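Side-chain contacts in N-acetylneuraminic acid outer membrane channel protein NanC (Escherichia coli, PDB 2WJR), which forms a monomeric beta-barrel channel in the bacterial outer membrane that lets N-acetylneuraminic acid, a host sialic acid, enter the cell: residues A[155-158]-A[159-163]; A[175-178]-A[179-182]. The protein carries 1 engineered substitution. All coordinates share one frame; numbering follows the deposited sequence.

Followed from the N terminus, the chain first builds the barrel strands up to strand 141-152 and then leaves it on the extracellular side, where interaction 1 (155-158 with 159-163) folds the loop back on itself before strand 164-174 begins. That strand crosses the membrane, and at its periplasmic end interaction 2 (175-178 with 179-182) turns the chain tightly into strand 180-188. The two contacts lie in series, neither nested nor crossing, with centres about 40 Å apart on opposite sides of the chain's centre. Strand 164-174 thus has a local turn at each mouth of the barrel, linking it to both of its antiparallel neighbours.

Interaction 1. Residues A[155-158]-A[159-163]; sequences DYRY and ANHKK
The guanidinium of R157 lies flat on the imidazole of H161, centres 3.7 Å apart and planes inclined by 18°, with NH2 over the middle of the ring and NH1 near CE1. The two side chains run side by side. From CG to NE the R157 chain is extended (chi2 178°), which carries the guanidinium out to the ring. D199 on strand 198-212 fixes the pair in rotation: OD1 makes a salt bridge with R157 NH2, and OD2 is hydrogen-bonded to H161 NE2.

Hydrogen bonds shape the backbone. Y158 O accepts from H161 N at 2.9 Å and, from the opposite face of its carbonyl plane, from R157 NH2 at 3.0 Å. Y158 N gives a nearly linear bond to K162 O (2.8 Å). N160 OD1 takes K162 N at 3.1 Å from above its amide plane, an Asx turn, while ND2 bonds to W164 O.

The remaining contacts are looser. In van der Waals contact, N160 OD1 sits 3.2 Å from Y158 CB, and K163 runs along the opposing backbone with CG 3.6 Å from Y156 O; a bend at chi3 (83°) keeps CE near that oxygen too. K163 NZ reaches N154 O in a weak hydrogen bond. The ring of Y158 meets K163 O at its edge, and K152 makes a cation-pi contact with the same ring.

Y158 to H161 form a type I beta turn, and H161, with left-handed backbone angles, makes the G1 bulge that completes this tight reversal in an extracellular loop of the porin.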
loop_
_atom_site.group_PDB
_atom_site.type_symbol
_atom_site.label_atom_id
_atom_site.label_comp_id
_atom_site.label_asym_id
_atom_site.label_seq_id
_atom_site.Cartn_x
_atom_site.Cartn_y
_atom_site.Cartn_z
ATOM N N ASP A 155 11.184 -19.359 -5.354
ATOM C CA ASP A 155 11.130 -20.251 -4.188
ATOM C C ASP A 155 11.374 -19.516 -2.879
ATOM O O ASP A 155 12.387 -19.714 -2.217
ATOM C CB ASP A 155 12.133 -21.411 -4.377
ATOM C CG ASP A 155 12.052 -22.444 -3.279
ATOM O OD1 ASP A 155 11.009 -22.507 -2.579
ATOM O OD2 ASP A 155 13.052 -23.207 -3.121
ATOM N N TYR A 156 10.422 -18.660 -2.519
ATOM C CA TYR A 156 10.450 -17.887 -1.296
ATOM C C TYR A 156 9.130 -18.002 -0.582
ATOM O O TYR A 156 8.163 -18.514 -1.135
ATOM C CB TYR A 156 10.703 -16.417 -1.609
ATOM C CG TYR A 156 12.030 -16.145 -2.256
ATOM C CD1 TYR A 156 13.159 -15.893 -1.487
ATOM C CD2 TYR A 156 12.152 -16.110 -3.621
ATOM C CE1 TYR A 156 14.387 -15.642 -2.080
ATOM C CE2 TYR A 156 13.350 -15.842 -4.218
ATOM C CZ TYR A 156 14.474 -15.618 -3.432
ATOM O OH TYR A 156 15.653 -15.336 -4.049
ATOM N N ARG A 157 9.077 -17.507 0.644
ATOM C CA ARG A 157 7.840 -17.536 1.388
ATOM C C ARG A 157 7.643 -16.262 2.181
ATOM O O ARG A 157 8.596 -15.565 2.490
ATOM C CB ARG A 157 7.793 -18.756 2.322
ATOM C CG ARG A 157 8.776 -18.687 3.469
ATOM C CD ARG A 157 8.628 -19.916 4.386
ATOM N NE ARG A 157 9.484 -19.864 5.564
ATOM C CZ ARG A 157 9.254 -19.144 6.662
ATOM N NH1 ARG A 157 10.106 -19.213 7.684
ATOM N NH2 ARG A 157 8.187 -18.357 6.760
ATOM N N TYR A 158 6.384 -15.988 2.512
ATOM C CA TYR A 158 6.039 -14.957 3.469
ATOM C C TYR A 158 6.140 -15.520 4.881
ATOM O O TYR A 158 6.284 -16.744 5.091
ATOM C CB TYR A 158 4.616 -14.424 3.174
ATOM C CG TYR A 158 4.575 -13.706 1.847
ATOM C CD1 TYR A 158 4.025 -14.307 0.715
ATOM C CD2 TYR A 158 5.163 -12.456 1.695
ATOM C CE1 TYR A 158 4.019 -13.671 -0.516
ATOM C CE2 TYR A 158 5.167 -11.803 0.455
ATOM C CZ TYR A 158 4.601 -12.417 -0.651
ATOM O OH TYR A 158 4.561 -11.798 -1.905
ATOM N N ALA A 159 6.085 -14.622 5.840
ATOM C CA ALA A 159 6.242 -14.948 7.250
ATOM C C ALA A 159 5.064 -15.779 7.778
ATOM O O ALA A 159 5.064 -16.201 8.941
ATOM C CB ALA A 159 6.418 -13.665 8.043
ATOM N N ASN A 160 4.060 -16.011 6.922
ATOM C CA ASN A 160 2.940 -16.876 7.276
ATOM C C ASN A 160 3.178 -18.317 6.792
ATOM O O ASN A 160 2.267 -19.120 6.795
ATOM C CB ASN A 160 1.638 -16.330 6.677
ATOM C CG ASN A 160 1.645 -16.345 5.162
ATOM O OD1 ASN A 160 2.677 -16.589 4.522
ATOM N ND2 ASN A 160 0.484 -16.069 4.566
ATOM N N HIS A 161 4.392 -18.604 6.332
ATOM C CA HIS A 161 4.794 -19.943 5.832
ATOM C C HIS A 161 4.082 -20.399 4.582
ATOM O O HIS A 161 4.042 -21.589 4.289
ATOM C CB HIS A 161 4.728 -20.995 6.961
ATOM C CG HIS A 161 5.756 -20.757 8.019
ATOM N ND1 HIS A 161 6.893 -21.531 8.143
ATOM C CD2 HIS A 161 5.859 -19.783 8.957
ATOM C CE1 HIS A 161 7.633 -21.064 9.133
ATOM N NE2 HIS A 161 7.031 -20.001 9.642
ATOM N N LYS A 162 3.579 -19.435 3.807
ATOM C CA LYS A 162 2.983 -19.701 2.518
ATOM C C LYS A 162 3.692 -18.859 1.448
ATOM O O LYS A 162 4.429 -17.916 1.759
ATOM C CB LYS A 162 1.481 -19.373 2.514
ATOM C CG LYS A 162 0.689 -19.926 3.678
ATOM C CD LYS A 162 -0.810 -19.625 3.536
ATOM C CE LYS A 162 -1.495 -19.561 4.895
ATOM N NZ LYS A 162 -2.895 -19.050 4.812
ATOM N N LYS A 163 3.468 -19.236 0.199
ATOM C CA LYS A 163 3.944 -18.506 -0.962
ATOM C C LYS A 163 2.965 -17.402 -1.374
ATOM O O LYS A 163 3.065 -16.859 -2.464
ATOM C CB LYS A 163 4.151 -19.466 -2.125
ATOM C CG LYS A 163 5.217 -20.533 -1.837
ATOM C CD LYS A 163 5.644 -21.237 -3.120
ATOM C CE LYS A 163 6.685 -20.453 -3.874
ATOM N NZ LYS A 163 6.981 -20.976 -5.243
#

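Interaction 2. Residues A[175-178]-A[179-182]; sequences HMTP and DITP
T177 O is held by a water, which donates to it and is also bonded to H175 ND1 (3.0 Å) and T181 OG1; I180 N adds a weak bond to the same oxygen at 3.5 Å. T181 OG1 lies at the edge of the H175 ring, in its plane, and the water joins both side chains to the turn. In return T177 N gives a straight bond to I180 O (3.1 Å), in the carbonyl plane.

On the apolar side M176 and I180 lie alongside each other. The M176 chain leaves with CG anti to the backbone N (chi1 -170°) and folds at chi3 (77°), pressing CE tightly on I180 CG2 at 3.5 Å, while M176 CB rests on P182 CD (3.9 Å). The side chains of D179 and T177 also meet, but the T177 methyl is modelled too close to D179, and the details of this pair are doubtful. With an alanine here in place of D179 the carboxylate is gone, and that flank of T177 would probably be less covered.

P178 and D179 are the two-residue loop of a tight periplasmic hairpin joining strand 164-174 to strand 180-188. H175 NE2 bonds to T142 of strand 141-152, and I180 packs on V210 and F212 of strand 198-212.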
loop_
_atom_site.group_PDB
_atom_site.type_symbol
_atom_site.label_atom_id
_atom_site.label_comp_id
_atom_site.label_asym_id
_atom_site.label_seq_id
_atom_site.Cartn_x
_atom_site.Cartn_y
_atom_site.Cartn_z
ATOM N N HIS A 175 -13.776 14.306 7.297
ATOM C CA HIS A 175 -13.506 15.556 6.581
ATOM C C HIS A 175 -13.779 16.750 7.509
ATOM O O HIS A 175 -14.799 17.429 7.402
ATOM C CB HIS A 175 -14.328 15.637 5.295
ATOM C CG HIS A 175 -14.115 14.466 4.383
ATOM N ND1 HIS A 175 -12.883 14.164 3.844
ATOM C CD2 HIS A 175 -14.960 13.502 3.955
ATOM C CE1 HIS A 175 -12.988 13.079 3.096
ATOM N NE2 HIS A 175 -14.237 12.656 3.151
ATOM N N MET A 176 -12.850 16.967 8.427
ATOM C CA MET A 176 -12.949 18.037 9.412
ATOM C C MET A 176 -13.014 19.363 8.665
ATOM O O MET A 176 -13.900 20.174 8.897
ATOM C CB MET A 176 -11.724 17.996 10.326
ATOM C CG MET A 176 -11.781 18.899 11.555
ATOM S SD MET A 176 -10.249 18.714 12.478
ATOM C CE MET A 176 -9.162 19.707 11.436
ATOM N N THR A 177 -12.071 19.531 7.745
ATOM C CA THR A 177 -11.948 20.685 6.867
ATOM C C THR A 177 -11.913 20.175 5.419
ATOM O O THR A 177 -11.631 19.004 5.185
ATOM C CB THR A 177 -10.616 21.383 7.168
ATOM O OG1 THR A 177 -10.762 22.237 8.313
ATOM C CG2 THR A 177 -10.139 22.168 6.016
ATOM N N PRO A 178 -12.182 21.047 4.435
ATOM C CA PRO A 178 -11.948 20.630 3.050
ATOM C C PRO A 178 -10.485 20.315 2.736
ATOM O O PRO A 178 -10.219 19.618 1.773
ATOM C CB PRO A 178 -12.422 21.839 2.247
ATOM C CG PRO A 178 -13.519 22.409 3.098
ATOM C CD PRO A 178 -13.013 22.261 4.502
ATOM N N ASP A 179 -9.556 20.811 3.544
ATOM C CA ASP A 179 -8.139 20.509 3.359
ATOM C C ASP A 179 -7.429 19.873 4.580
ATOM O O ASP A 179 -6.214 19.777 4.582
ATOM C CB ASP A 179 -7.383 21.756 2.856
ATOM C CG ASP A 179 -7.564 22.954 3.750
ATOM O OD1 ASP A 179 -7.882 24.046 3.219
ATOM O OD2 ASP A 179 -7.390 22.801 4.975
ATOM N N ILE A 180 -8.188 19.437 5.590
ATOM C CA ILE A 180 -7.646 18.640 6.716
ATOM C C ILE A 180 -8.544 17.424 6.967
ATOM O O ILE A 180 -9.717 17.561 7.315
ATOM C CB ILE A 180 -7.529 19.425 8.051
ATOM C CG1 ILE A 180 -6.750 20.734 7.871
ATOM C CG2 ILE A 180 -6.846 18.572 9.120
ATOM C CD1 ILE A 180 -6.667 21.556 9.175
ATOM N N THR A 181 -7.976 16.233 6.781
ATOM C CA THR A 181 -8.746 15.012 6.874
ATOM C C THR A 181 -8.067 14.027 7.815
ATOM O O THR A 181 -7.257 13.231 7.376
ATOM C CB THR A 181 -8.939 14.370 5.475
ATOM O OG1 THR A 181 -9.542 15.324 4.594
ATOM C CG2 THR A 181 -9.829 13.138 5.556
ATOM N N PRO A 182 -8.387 14.097 9.121
ATOM C CA PRO A 182 -7.923 13.051 10.037
ATOM C C PRO A 182 -8.542 11.710 9.669
ATOM O O PRO A 182 -9.644 11.665 9.134
ATOM C CB PRO A 182 -8.441 13.514 11.407
ATOM C CG PRO A 182 -8.760 14.971 11.231
ATOM C CD PRO A 182 -9.241 15.077 9.825
HETATM O O HOH W 1 -11.448 16.795 3.878
#